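Local structure of Rod shape-determining protein (MreC) (Helicobacter pylori, 5LP5) at residues K92-T98 / V241-K247; D108-L114 / N146-H152; L128-A134 / F204-V210; Y157-G162 / D193-G199. The protein binds the penicillin-binding protein PBP2 and probably helps organise the peptidoglycan synthesis that gives the rod-shaped cell its form. All coordinates share one frame; numbering follows the deposited sequence.

In the fold
From the N terminus, strand 93-103 opens interaction 1, which closes only near the C terminus at strand 241-246 and so encloses the other three contacts. Segment 108-114 returns to 146-152 in interaction 2, within the first of two antiparallel six-stranded barrels. Segment 128-134 lies between those ends but pairs with 204-210, so interactions 2 and 3 cross, and interaction 3 ties the first barrel to the second. Inside its span, interaction 4 joins strands 158-161 and 194-197 and seals the second barrel, as interaction 1 seals the first. Interactions 3 and 4 touch through Thr197, and interactions 2 and 4 through Asn150 and Tyr157.

Interaction 1: K92-T98 / V241-K247; sequences KMTYTPT and VFLSDVK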
loop_
_atom_site.group_PDB
_atom_site.type_symbol
_atom_site.label_atom_id
_atom_site.label_comp_id
_atom_site.label_asym_id
_atom_site.label_seq_id
_atom_site.Cartn_x
_atom_site.Cartn_y
_atom_site.Cartn_z
ATOM N N LYS C 92 5.769 30.537 13.535
ATOM C CA LYS C 92 5.294 31.961 13.487
ATOM C C LYS C 92 4.576 32.266 12.174
ATOM O O LYS C 92 4.781 31.605 11.147
ATOM C CB LYS C 92 6.430 32.966 13.692
ATOM C CG LYS C 92 6.882 33.133 15.140
ATOM C CD LYS C 92 7.325 34.558 15.474
ATOM C CE LYS C 92 8.559 34.621 16.357
ATOM N NZ LYS C 92 8.539 33.570 17.410
ATOM N N MET C 93 3.714 33.275 12.226
ATOM C CA MET C 93 2.641 33.440 11.241
ATOM C C MET C 93 1.973 34.811 11.369
ATOM O O MET C 93 1.824 35.354 12.487
ATOM C CB MET C 93 1.573 32.390 11.499
ATOM C CG MET C 93 0.605 32.283 10.363
ATOM S SD MET C 93 -0.995 31.742 10.894
ATOM C CE MET C 93 -0.564 30.433 12.043
ATOM N N THR C 94 1.532 35.355 10.241
ATOM C CA THR C 94 0.860 36.651 10.239
ATOM C C THR C 94 -0.459 36.560 9.490
ATOM O O THR C 94 -0.584 35.872 8.477
ATOM C CB THR C 94 1.723 37.717 9.530
ATOM O OG1 THR C 94 2.980 37.821 10.180
ATOM C CG2 THR C 94 1.093 39.059 9.563
ATOM N N TYR C 95 -1.441 37.295 9.995
ATOM C CA TYR C 95 -2.656 37.567 9.262
ATOM C C TYR C 95 -2.664 39.047 8.911
ATOM O O TYR C 95 -2.508 39.879 9.792
ATOM C CB TYR C 95 -3.852 37.227 10.131
ATOM C CG TYR C 95 -4.157 35.757 10.187
ATOM C CD1 TYR C 95 -4.697 35.133 9.092
ATOM C CD2 TYR C 95 -3.915 34.987 11.327
ATOM C CE1 TYR C 95 -4.993 33.769 9.113
ATOM C CE2 TYR C 95 -4.195 33.637 11.361
ATOM C CZ TYR C 95 -4.739 33.025 10.248
ATOM O OH TYR C 95 -5.062 31.691 10.231
ATOM N N THR C 96 -2.840 39.368 7.630
ATOM C CA THR C 96 -2.929 40.763 7.184
ATOM C C THR C 96 -4.203 40.937 6.411
ATOM O O THR C 96 -4.521 40.109 5.579
ATOM C CB THR C 96 -1.752 41.137 6.272
ATOM O OG1 THR C 96 -0.552 40.639 6.844
ATOM C CG2 THR C 96 -1.619 42.606 6.145
ATOM N N PRO C 97 -4.949 42.013 6.666
ATOM C CA PRO C 97 -6.202 42.165 5.963
ATOM C C PRO C 97 -6.027 42.554 4.501
ATOM O O PRO C 97 -5.008 43.109 4.111
ATOM C CB PRO C 97 -6.918 43.255 6.767
ATOM C CG PRO C 97 -5.846 44.039 7.430
ATOM C CD PRO C 97 -4.758 43.052 7.688
ATOM N N THR C 98 -7.025 42.220 3.701
ATOM C CA THR C 98 -6.982 42.418 2.259
ATOM C C THR C 98 -8.422 42.466 1.836
ATOM O O THR C 98 -9.310 41.994 2.594
ATOM C CB THR C 98 -6.243 41.256 1.513
ATOM O OG1 THR C 98 -6.203 41.508 0.092
ATOM C CG2 THR C 98 -6.917 39.898 1.766
ATOM N N VAL C 241 -11.613 39.817 4.783
ATOM C CA VAL C 241 -10.692 38.763 4.383
ATOM C C VAL C 241 -9.276 39.056 4.840
ATOM O O VAL C 241 -8.805 40.181 4.707
ATOM C CB VAL C 241 -10.687 38.560 2.861
ATOM C CG1 VAL C 241 -9.646 37.521 2.450
ATOM C CG2 VAL C 241 -12.075 38.163 2.376
ATOM N N PHE C 242 -8.617 38.025 5.377
ATOM C CA PHE C 242 -7.248 38.117 5.869
ATOM C C PHE C 242 -6.316 37.188 5.078
ATOM O O PHE C 242 -6.663 36.055 4.780
ATOM C CB PHE C 242 -7.217 37.729 7.348
ATOM C CG PHE C 242 -7.907 38.708 8.247
ATOM C CD1 PHE C 242 -7.203 39.746 8.824
ATOM C CD2 PHE C 242 -9.240 38.569 8.556
ATOM C CE1 PHE C 242 -7.826 40.650 9.665
ATOM C CE2 PHE C 242 -9.881 39.475 9.397
ATOM C CZ PHE C 242 -9.170 40.515 9.951
ATOM N N LEU C 243 -5.115 37.667 4.788
ATOM C CA LEU C 243 -4.100 36.887 4.088
ATOM C C LEU C 243 -3.221 36.165 5.074
ATOM O O LEU C 243 -2.721 36.761 6.034
ATOM C CB LEU C 243 -3.225 37.818 3.255
ATOM C CG LEU C 243 -2.247 37.176 2.280
ATOM C CD1 LEU C 243 -2.944 36.705 1.017
ATOM C CD2 LEU C 243 -1.234 38.228 1.846
ATOM N N SER C 244 -2.984 34.885 4.836
ATOM C CA SER C 244 -2.181 34.075 5.756
ATOM C C SER C 244 -0.742 33.927 5.306
ATOM O O SER C 244 -0.482 33.216 4.350
ATOM C CB SER C 244 -2.791 32.691 5.902
ATOM O OG SER C 244 -1.886 31.865 6.606
ATOM N N ASP C 245 0.178 34.579 6.024
ATOM C CA ASP C 245 1.608 34.584 5.701
ATOM C C ASP C 245 2.387 33.759 6.737
ATOM O O ASP C 245 2.634 34.246 7.848
ATOM C CB ASP C 245 2.121 36.033 5.663
ATOM C CG ASP C 245 3.601 36.144 5.187
ATOM O OD1 ASP C 245 4.301 35.151 5.066
ATOM O OD2 ASP C 245 4.104 37.225 4.914
ATOM N N VAL C 246 2.768 32.534 6.374
ATOM C CA VAL C 246 3.524 31.640 7.276
ATOM C C VAL C 246 5.005 31.802 6.976
ATOM O O VAL C 246 5.414 31.613 5.840
ATOM C CB VAL C 246 3.143 30.163 7.042
ATOM C CG1 VAL C 246 4.044 29.241 7.825
ATOM C CG2 VAL C 246 1.692 29.894 7.412
ATOM N N LYS C 247 5.771 32.181 7.990
ATOM C CA LYS C 247 7.137 32.621 7.779
ATOM C C LYS C 247 7.956 31.466 7.191
ATOM O O LYS C 247 7.976 30.360 7.744
ATOM C CB LYS C 247 7.738 33.219 9.075
ATOM C CG LYS C 247 7.145 34.591 9.445
ATOM C CD LYS C 247 7.472 35.693 8.413
ATOM C CE LYS C 247 6.270 36.584 8.064
ATOM N NZ LYS C 247 6.614 37.636 7.056
#
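Tyr95 and Phe242 cross at about a right angle, Tyr95 CD1 lying 4.0 Å from Phe242 CB. With CG anti to the carbonyl carbon (chi1 -68°), the Phe242 ring is swung back to Pro97, whose CB meets Phe242 CE1 at 4.0 Å. Further along the same face, Met93 CG packs on Val246 CG2 at 3.9 Å. Behind these side chains runs an antiparallel ladder. Thr94 and Asp245 exchange two bonds, Thr94 N to Asp245 O and Asp245 N to Thr94 O, both 2.9 Å long. Thr96 and Leu243 form the next such pair, with Thr96 N 3.1 Å from Leu243 O. Among the polar ends, Ser244 OG bonds to Ile203 O and Lys124 forms a salt bridge with Asp245 OD1; within the strand end, Lys247 NZ makes a weak, 3.3 Å bond to Asp245 OD2 as part of a salt bridge. Leu243, on the opposite face to Tyr95, is buried against Tyr126, Leu128, Ile117 and Ala138. Strand 93-103 thus meets strand 241-246 to close the first barrel, and the far side of 241-246 is hydrogen-bonded to strand 125-129.

Interaction 2: D108-L114 / N146-H152; sequences DTHSVSL and NGFLNAH
Val112 and Gly147 form an antiparallel hydrogen-bonded pair, Val112 N to Gly147 O at 2.9 Å and Gly147 N to Val112 O at 2.8 Å. Two residues on, Leu149 N donates to His110 O. The type II turn from Leu149 to His152 follows directly. Apolar contacts gather on the Val112 side: Leu114 CD1 rests 4.1 Å from Gly147 CA, and Val112 CG1 meets Leu149 CD1 at 4.1 Å, these two side chains crossing at about a right angle. Contacts over ring faces come at the other end. Ser111 OG sits 3.3 Å above the centre of the His152 ring, at the same time near the edge of Phe148, while Ala151 CB lies over one face of His110. A water in the plane of the His110 ring, beside ND1, donates to Asn150 O at 2.7 Å. On the second MreC subunit, Val184 packs against His110. Asp108 OD2 stands 4.1 Å from His152 ND1, too far for a salt bridge; the charge of the histidine is not seen, but the nearby carboxylate would probably favour a protonated imidazole.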
loop_
_atom_site.group_PDB
_atom_site.type_symbol
_atom_site.label_atom_id
_atom_site.label_comp_id
_atom_site.label_asym_id
_atom_site.label_seq_id
_atom_site.Cartn_x
_atom_site.Cartn_y
_atom_site.Cartn_z
ATOM N N ASP C 108 -16.643 33.691 -13.886
ATOM C CA ASP C 108 -16.003 32.796 -12.910
ATOM C C ASP C 108 -16.039 33.463 -11.529
ATOM O O ASP C 108 -15.426 34.538 -11.355
ATOM C CB ASP C 108 -14.566 32.519 -13.379
ATOM C CG ASP C 108 -13.783 31.561 -12.474
ATOM O OD1 ASP C 108 -14.387 30.728 -11.772
ATOM O OD2 ASP C 108 -12.536 31.698 -12.459
ATOM N N THR C 109 -16.744 32.832 -10.579
ATOM C CA THR C 109 -16.883 33.364 -9.217
ATOM C C THR C 109 -15.742 32.957 -8.279
ATOM O O THR C 109 -15.660 33.427 -7.158
ATOM C CB THR C 109 -18.178 32.844 -8.535
ATOM O OG1 THR C 109 -18.142 31.411 -8.407
ATOM C CG2 THR C 109 -19.421 33.252 -9.307
ATOM N N HIS C 110 -14.895 32.037 -8.746
ATOM C CA HIS C 110 -13.837 31.479 -7.923
ATOM C C HIS C 110 -12.474 32.144 -8.179
ATOM O O HIS C 110 -11.444 31.568 -7.805
ATOM C CB HIS C 110 -13.750 29.958 -8.149
ATOM C CG HIS C 110 -15.077 29.259 -8.140
ATOM N ND1 HIS C 110 -15.775 28.964 -6.992
ATOM C CD2 HIS C 110 -15.846 28.828 -9.166
ATOM C CE1 HIS C 110 -16.911 28.368 -7.310
ATOM N NE2 HIS C 110 -16.972 28.263 -8.624
ATOM N N SER C 111 -12.445 33.348 -8.733
ATOM C CA SER C 111 -11.188 34.030 -9.010
ATOM C C SER C 111 -11.364 35.520 -8.803
ATOM O O SER C 111 -12.242 36.142 -9.424
ATOM C CB SER C 111 -10.722 33.768 -10.443
ATOM O OG SER C 111 -10.191 32.459 -10.563
ATOM N N VAL C 112 -10.535 36.116 -7.942
ATOM C CA VAL C 112 -10.694 37.529 -7.620
ATOM C C VAL C 112 -9.398 38.328 -7.635
ATOM O O VAL C 112 -8.319 37.799 -7.351
ATOM C CB VAL C 112 -11.368 37.715 -6.245
ATOM C CG1 VAL C 112 -12.721 37.038 -6.223
ATOM C CG2 VAL C 112 -10.483 37.192 -5.122
ATOM N N SER C 113 -9.537 39.612 -7.936
ATOM C CA SER C 113 -8.426 40.553 -7.847
ATOM C C SER C 113 -8.427 41.194 -6.464
ATOM O O SER C 113 -9.449 41.699 -6.009
ATOM C CB SER C 113 -8.552 41.666 -8.896
ATOM O OG SER C 113 -8.174 41.256 -10.198
ATOM N N LEU C 114 -7.264 41.177 -5.809
ATOM C CA LEU C 114 -7.114 41.694 -4.465
ATOM C C LEU C 114 -6.292 42.962 -4.440
ATOM O O LEU C 114 -5.385 43.157 -5.231
ATOM C CB LEU C 114 -6.417 40.669 -3.595
ATOM C CG LEU C 114 -7.183 39.368 -3.395
ATOM C CD1 LEU C 114 -6.264 38.330 -2.769
ATOM C CD2 LEU C 114 -8.390 39.574 -2.508
ATOM N N ASN C 146 -3.610 37.932 -6.839
ATOM C CA ASN C 146 -4.755 37.170 -7.300
ATOM C C ASN C 146 -5.213 36.148 -6.275
ATOM O O ASN C 146 -4.407 35.377 -5.743
ATOM C CB ASN C 146 -4.410 36.445 -8.584
ATOM C CG ASN C 146 -4.116 37.372 -9.720
ATOM O OD1 ASN C 146 -4.741 38.434 -9.852
ATOM N ND2 ASN C 146 -3.151 36.979 -10.554
ATOM N N GLY C 147 -6.521 36.134 -6.031
ATOM C CA GLY C 147 -7.123 35.144 -5.134
ATOM C C GLY C 147 -7.783 34.025 -5.919
ATOM O O GLY C 147 -8.650 34.283 -6.759
ATOM N N PHE C 148 -7.349 32.798 -5.672
ATOM C CA PHE C 148 -7.976 31.626 -6.265
ATOM C C PHE C 148 -8.716 30.875 -5.184
ATOM O O PHE C 148 -8.113 30.244 -4.324
ATOM C CB PHE C 148 -6.941 30.736 -6.941
ATOM C CG PHE C 148 -6.078 31.479 -7.911
ATOM C CD1 PHE C 148 -6.582 31.894 -9.130
ATOM C CD2 PHE C 148 -4.786 31.805 -7.584
ATOM C CE1 PHE C 148 -5.802 32.619 -10.016
ATOM C CE2 PHE C 148 -3.997 32.527 -8.462
ATOM C CZ PHE C 148 -4.505 32.932 -9.686
ATOM N N LEU C 149 -10.041 30.978 -5.233
ATOM C CA LEU C 149 -10.899 30.538 -4.144
ATOM C C LEU C 149 -11.150 29.035 -4.177
ATOM O O LEU C 149 -10.766 28.349 -5.112
ATOM C CB LEU C 149 -12.225 31.292 -4.196
ATOM C CG LEU C 149 -12.095 32.824 -4.196
ATOM C CD1 LEU C 149 -13.456 33.485 -4.292
ATOM C CD2 LEU C 149 -11.358 33.338 -2.965
ATOM N N ASN C 150 -11.809 28.537 -3.136
ATOM C CA ASN C 150 -12.123 27.108 -3.015
ATOM C C ASN C 150 -12.829 26.650 -4.306
ATOM O O ASN C 150 -13.766 27.278 -4.800
ATOM C CB ASN C 150 -13.050 26.790 -1.828
ATOM C CG ASN C 150 -12.331 26.693 -0.500
ATOM O OD1 ASN C 150 -11.154 26.315 -0.425
ATOM N ND2 ASN C 150 -13.061 27.009 0.584
ATOM N N ALA C 151 -12.328 25.565 -4.871
ATOM C CA ALA C 151 -12.907 24.972 -6.080
ATOM C C ALA C 151 -12.384 25.546 -7.369
ATOM O O ALA C 151 -12.712 25.004 -8.426
ATOM C CB ALA C 151 -14.436 25.000 -6.067
ATOM N N HIS C 152 -11.519 26.560 -7.315
ATOM C CA HIS C 152 -10.742 26.949 -8.512
ATOM C C HIS C 152 -9.710 25.868 -8.867
ATOM O O HIS C 152 -9.162 25.217 -7.992
ATOM C CB HIS C 152 -10.063 28.325 -8.316
ATOM C CG HIS C 152 -9.428 28.890 -9.557
ATOM N ND1 HIS C 152 -10.067 28.919 -10.775
ATOM C CD2 HIS C 152 -8.205 29.433 -9.768
ATOM C CE1 HIS C 152 -9.279 29.482 -11.675
ATOM N NE2 HIS C 152 -8.135 29.784 -11.092
HETATM O O HOH W 1 -15.241 29.535 -4.590
#

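Interaction 3: L128-A134 / F204-V210; sequences LVSHNQA and FGAGVFV
Ala134 CB lies among three apolar side chains of segment 204-210, 3.8 Å from Phe204 CZ and 4.1 Å from Val210 CG2, with Val208 CG1 a little farther off. The Phe204 ring is met at its edge by Val129, whose CG2 stands 3.9 Å from Phe204 CE1 and near the ring plane. Leu128 O lies in that plane too, 3.6 Å from Phe204 CE1, and the ring makes an edge-to-face stack with Tyr157. Farther out, Gln133 and Phe209 run side by side and point the same way, both with CG anti to the backbone N (chi1 -174° and 179°). Gln133 CG comes to the edge of the Phe209 ring, and the amide plane is turned 73° from it. Polar contact begins at the backbone, where Ala134 N donates to Phe209 O at 2.9 Å. Beyond it, a backbone bond from Ser130 N to Gln133 O holds Gln133 within the loop that follows strand 125-129. On the other segment, Gly205 O and Val208 N are both held by Thr197 OG1. At this point the two barrels meet mainly through apolar side chains and one straight backbone bond, and the Leu128 carbonyl probably gains some electrostatic favour from facing the C-H rim of Phe204.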
loop_
_atom_site.group_PDB
_atom_site.type_symbol
_atom_site.label_atom_id
_atom_site.label_comp_id
_atom_site.label_asym_id
_atom_site.label_seq_id
_atom_site.Cartn_x
_atom_site.Cartn_y
_atom_site.Cartn_z
ATOM N N LEU C 128 -6.023 32.294 2.259
ATOM C CA LEU C 128 -7.095 33.267 2.486
ATOM C C LEU C 128 -8.110 32.752 3.508
ATOM O O LEU C 128 -8.590 31.628 3.416
ATOM C CB LEU C 128 -7.813 33.618 1.184
ATOM C CG LEU C 128 -7.003 34.421 0.133
ATOM C CD1 LEU C 128 -7.821 34.633 -1.129
ATOM C CD2 LEU C 128 -6.582 35.750 0.742
ATOM N N VAL C 129 -8.430 33.603 4.476
ATOM C CA VAL C 129 -9.320 33.277 5.580
ATOM C C VAL C 129 -10.370 34.372 5.678
ATOM O O VAL C 129 -10.038 35.543 5.524
ATOM C CB VAL C 129 -8.515 33.224 6.905
ATOM C CG1 VAL C 129 -9.410 32.956 8.102
ATOM C CG2 VAL C 129 -7.467 32.140 6.821
ATOM N N SER C 130 -11.626 33.992 5.934
ATOM C CA SER C 130 -12.658 34.977 6.206
ATOM C C SER C 130 -13.269 34.835 7.593
ATOM O O SER C 130 -12.745 35.397 8.566
ATOM C CB SER C 130 -13.710 35.071 5.112
ATOM O OG SER C 130 -14.490 36.252 5.291
ATOM N N HIS C 131 -14.380 34.143 7.718
ATOM C CA HIS C 131 -15.058 34.145 9.014
ATOM C C HIS C 131 -14.548 32.949 9.770
ATOM O O HIS C 131 -15.259 31.972 9.952
ATOM C CB HIS C 131 -16.572 34.120 8.841
ATOM C CG HIS C 131 -17.147 35.432 8.410
ATOM N ND1 HIS C 131 -16.634 36.168 7.361
ATOM C CD2 HIS C 131 -18.203 36.139 8.885
ATOM C CE1 HIS C 131 -17.341 37.279 7.223
ATOM N NE2 HIS C 131 -18.298 37.286 8.135
ATOM N N ASN C 132 -13.284 33.044 10.174
ATOM C CA ASN C 132 -12.540 31.942 10.780
ATOM C C ASN C 132 -12.600 30.651 9.991
ATOM O O ASN C 132 -12.701 29.564 10.571
ATOM C CB ASN C 132 -13.006 31.735 12.205
ATOM C CG ASN C 132 -12.230 32.578 13.180
ATOM O OD1 ASN C 132 -10.978 32.565 13.147
ATOM N ND2 ASN C 132 -12.947 33.288 14.078
ATOM N N GLN C 133 -12.501 30.802 8.670
ATOM C CA GLN C 133 -12.629 29.697 7.720
ATOM C C GLN C 133 -11.653 29.868 6.536
ATOM O O GLN C 133 -11.341 30.976 6.154
ATOM C CB GLN C 133 -14.092 29.587 7.230
ATOM C CG GLN C 133 -14.389 28.391 6.355
ATOM C CD GLN C 133 -15.881 28.215 6.047
ATOM O OE1 GLN C 133 -16.268 27.289 5.294
ATOM N NE2 GLN C 133 -16.729 29.051 6.665
ATOM N N ALA C 134 -11.178 28.763 5.958
ATOM C CA ALA C 134 -10.380 28.819 4.740
ATOM C C ALA C 134 -11.285 28.985 3.521
ATOM O O ALA C 134 -12.183 28.134 3.275
ATOM C CB ALA C 134 -9.533 27.570 4.613
ATOM N N PHE C 204 -1.255 27.889 5.258
ATOM C CA PHE C 204 -2.071 28.161 6.435
ATOM C C PHE C 204 -1.322 27.623 7.646
ATOM O O PHE C 204 -0.513 26.703 7.544
ATOM C CB PHE C 204 -3.397 27.394 6.367
ATOM C CG PHE C 204 -4.334 27.855 5.290
ATOM C CD1 PHE C 204 -5.119 28.962 5.491
ATOM C CD2 PHE C 204 -4.477 27.148 4.114
ATOM C CE1 PHE C 204 -6.015 29.385 4.531
ATOM C CE2 PHE C 204 -5.374 27.569 3.141
ATOM C CZ PHE C 204 -6.146 28.697 3.353
ATOM N N GLY C 205 -1.616 28.200 8.800
ATOM C CA GLY C 205 -1.323 27.550 10.058
ATOM C C GLY C 205 -2.324 26.441 10.317
ATOM O O GLY C 205 -3.354 26.345 9.641
ATOM N N ALA C 206 -2.026 25.610 11.300
ATOM C CA ALA C 206 -2.889 24.502 11.633
ATOM C C ALA C 206 -4.186 24.963 12.308
ATOM O O ALA C 206 -4.220 25.980 13.032
ATOM C CB ALA C 206 -2.161 23.547 12.549
ATOM N N GLY C 207 -5.240 24.200 12.062
ATOM C CA GLY C 207 -6.467 24.317 12.842
ATOM C C GLY C 207 -7.532 25.280 12.351
ATOM O O GLY C 207 -8.527 25.471 13.017
ATOM N N VAL C 208 -7.339 25.873 11.182
ATOM C CA VAL C 208 -8.349 26.742 10.602
ATOM C C VAL C 208 -9.430 25.884 10.005
ATOM O O VAL C 208 -9.130 24.862 9.399
ATOM C CB VAL C 208 -7.758 27.652 9.525
ATOM C CG1 VAL C 208 -8.827 28.523 8.913
ATOM C CG2 VAL C 208 -6.672 28.529 10.119
ATOM N N PHE C 209 -10.686 26.279 10.165
ATOM C CA PHE C 209 -11.827 25.447 9.748
ATOM C C PHE C 209 -11.984 25.449 8.226
ATOM O O PHE C 209 -11.858 26.474 7.570
ATOM C CB PHE C 209 -13.125 25.913 10.394
ATOM C CG PHE C 209 -14.342 25.119 9.990
ATOM C CD1 PHE C 209 -14.620 23.913 10.603
ATOM C CD2 PHE C 209 -15.219 25.584 9.026
ATOM C CE1 PHE C 209 -15.756 23.169 10.248
ATOM C CE2 PHE C 209 -16.342 24.849 8.659
ATOM C CZ PHE C 209 -16.612 23.633 9.276
ATOM N N VAL C 210 -12.258 24.283 7.668
ATOM C CA VAL C 210 -12.481 24.153 6.240
ATOM C C VAL C 210 -13.897 23.696 5.944
ATOM O O VAL C 210 -14.605 24.360 5.174
ATOM C CB VAL C 210 -11.489 23.170 5.608
ATOM C CG1 VAL C 210 -11.781 23.004 4.133
ATOM C CG2 VAL C 210 -10.086 23.709 5.768
#

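Interaction 4: Y157-G162 / D193-G199; sequences YSVMIG and DQVLTSG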
loop_
_atom_site.group_PDB
_atom_site.type_symbol
_atom_site.label_atom_id
_atom_site.label_comp_id
_atom_site.label_asym_id
_atom_site.label_seq_id
_atom_site.Cartn_x
_atom_site.Cartn_y
_atom_site.Cartn_z
ATOM N N TYR C 157 -4.468 22.989 -1.063
ATOM C CA TYR C 157 -3.732 23.121 0.174
ATOM C C TYR C 157 -3.916 21.911 1.069
ATOM O O TYR C 157 -4.693 21.031 0.742
ATOM C CB TYR C 157 -4.120 24.398 0.889
ATOM C CG TYR C 157 -5.601 24.624 1.101
ATOM C CD1 TYR C 157 -6.225 24.215 2.267
ATOM C CD2 TYR C 157 -6.361 25.316 0.169
ATOM C CE1 TYR C 157 -7.578 24.454 2.491
ATOM C CE2 TYR C 157 -7.711 25.572 0.389
ATOM C CZ TYR C 157 -8.314 25.132 1.541
ATOM O OH TYR C 157 -9.646 25.420 1.742
ATOM N N SER C 158 -3.146 21.840 2.158
ATOM C CA SER C 158 -3.106 20.651 3.026
ATOM C C SER C 158 -4.085 20.735 4.190
ATOM O O SER C 158 -4.060 21.691 4.943
ATOM C CB SER C 158 -1.715 20.424 3.589
ATOM O OG SER C 158 -1.718 19.180 4.280
ATOM N N VAL C 159 -4.905 19.701 4.357
ATOM C CA VAL C 159 -5.886 19.641 5.446
ATOM C C VAL C 159 -5.777 18.337 6.251
ATOM O O VAL C 159 -5.120 17.379 5.820
ATOM C CB VAL C 159 -7.312 19.799 4.921
ATOM C CG1 VAL C 159 -7.470 21.158 4.264
ATOM C CG2 VAL C 159 -7.685 18.663 3.972
ATOM N N MET C 160 -6.400 18.322 7.425
ATOM C CA MET C 160 -6.457 17.132 8.289
ATOM C C MET C 160 -7.867 16.879 8.821
ATOM O O MET C 160 -8.590 17.800 9.163
ATOM C CB MET C 160 -5.478 17.256 9.462
ATOM C CG MET C 160 -5.712 18.467 10.361
ATOM S SD MET C 160 -4.329 18.640 11.485
ATOM C CE MET C 160 -4.888 20.023 12.466
ATOM N N ILE C 161 -8.241 15.613 8.908
ATOM C CA ILE C 161 -9.616 15.208 9.191
ATOM C C ILE C 161 -9.744 14.541 10.558
ATOM O O ILE C 161 -8.953 13.661 10.917
ATOM C CB ILE C 161 -10.117 14.230 8.122
ATOM C CG1 ILE C 161 -10.087 14.906 6.755
ATOM C CG2 ILE C 161 -11.534 13.767 8.426
ATOM C CD1 ILE C 161 -10.326 13.989 5.569
ATOM N N GLY C 162 -10.755 14.953 11.317
ATOM C CA GLY C 162 -11.060 14.301 12.584
ATOM C C GLY C 162 -9.954 14.431 13.639
ATOM O O GLY C 162 -8.994 15.150 13.457
ATOM N N ASP C 193 -17.247 14.457 10.314
ATOM C CA ASP C 193 -15.929 14.816 10.814
ATOM C C ASP C 193 -15.508 16.219 10.357
ATOM O O ASP C 193 -15.554 16.501 9.165
ATOM C CB ASP C 193 -14.852 13.841 10.272
ATOM C CG ASP C 193 -14.591 12.669 11.178
ATOM O OD1 ASP C 193 -14.500 12.931 12.405
ATOM O OD2 ASP C 193 -14.419 11.525 10.655
ATOM N N GLN C 194 -15.058 17.032 11.315
ATOM C CA GLN C 194 -14.405 18.282 11.035
ATOM C C GLN C 194 -13.148 18.134 10.163
ATOM O O GLN C 194 -12.348 17.202 10.332
ATOM C CB GLN C 194 -14.012 18.961 12.329
ATOM C CG GLN C 194 -15.161 19.691 13.021
ATOM C CD GLN C 194 -14.678 20.956 13.700
ATOM O OE1 GLN C 194 -13.529 21.027 14.170
ATOM N NE2 GLN C 194 -15.543 21.977 13.732
ATOM N N VAL C 195 -12.996 19.084 9.240
ATOM C CA VAL C 195 -11.811 19.171 8.396
ATOM C C VAL C 195 -11.116 20.520 8.650
ATOM O O VAL C 195 -11.723 21.578 8.496
ATOM C CB VAL C 195 -12.203 19.039 6.921
ATOM C CG1 VAL C 195 -10.996 19.205 6.019
ATOM C CG2 VAL C 195 -12.838 17.691 6.687
ATOM N N LEU C 196 -9.849 20.468 9.038
ATOM C CA LEU C 196 -9.081 21.666 9.400
ATOM C C LEU C 196 -7.816 21.759 8.562
ATOM O O LEU C 196 -7.303 20.738 8.109
ATOM C CB LEU C 196 -8.646 21.605 10.856
ATOM C CG LEU C 196 -9.765 21.397 11.853
ATOM C CD1 LEU C 196 -9.262 20.971 13.240
ATOM C CD2 LEU C 196 -10.626 22.653 11.890
ATOM N N THR C 197 -7.286 22.968 8.394
ATOM C CA THR C 197 -6.007 23.101 7.727
ATOM C C THR C 197 -4.940 22.378 8.555
ATOM O O THR C 197 -4.934 22.460 9.783
ATOM C CB THR C 197 -5.618 24.574 7.557
ATOM O OG1 THR C 197 -5.521 25.195 8.838
ATOM C CG2 THR C 197 -6.626 25.313 6.742
ATOM N N SER C 198 -4.044 21.672 7.889
ATOM C CA SER C 198 -3.040 20.844 8.590
ATOM C C SER C 198 -1.870 21.693 9.063
ATOM O O SER C 198 -1.183 21.354 10.008
ATOM C CB SER C 198 -2.485 19.760 7.668
ATOM O OG SER C 198 -1.429 20.279 6.885
ATOM N N GLY C 199 -1.636 22.795 8.380
ATOM C CA GLY C 199 -0.539 23.683 8.756
ATOM C C GLY C 199 0.825 23.103 8.401
ATOM O O GLY C 199 1.836 23.479 8.963
HETATM O O HOH W 2 -2.367 23.996 5.979
#
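Ile161 and Val195 lie side by side and point the same way, Ile161 CG1 3.9 Å from Val195 CG2, where strands 158-161 and 194-197 close the second antiparallel barrel; such paired barrels recall the chymotrypsin-like PA clan, to which this core is assigned. Val159 crosses Val195 obliquely beside them, and Val180 packs on both Val159 and Ile161. The Ile161 and Asp193 side chains cross at about a right angle, Ile161 CG2 meeting Asp193 CB at 3.8 Å. On the other face Met160 has CG between the backbone N and the carbonyl carbon (chi1 59°) and is extended beyond it, which carries SD to 3.9 Å from Ser198 CA and CE to Thr197 O. The backbones are joined by Met160 N to Leu196 O, Leu196 N to Met160 O and Gly162 N to Gln194 O, the last at 2.9 Å. Ser198 N also bonds to Ser158 O, a carbonyl that accepts a water bound to Gly199 N. Ser198 OG donates to Ser158 OG at 2.8 Å, and that hydroxyl bonds in turn to Gln131 OE1 of the PBP2 chain.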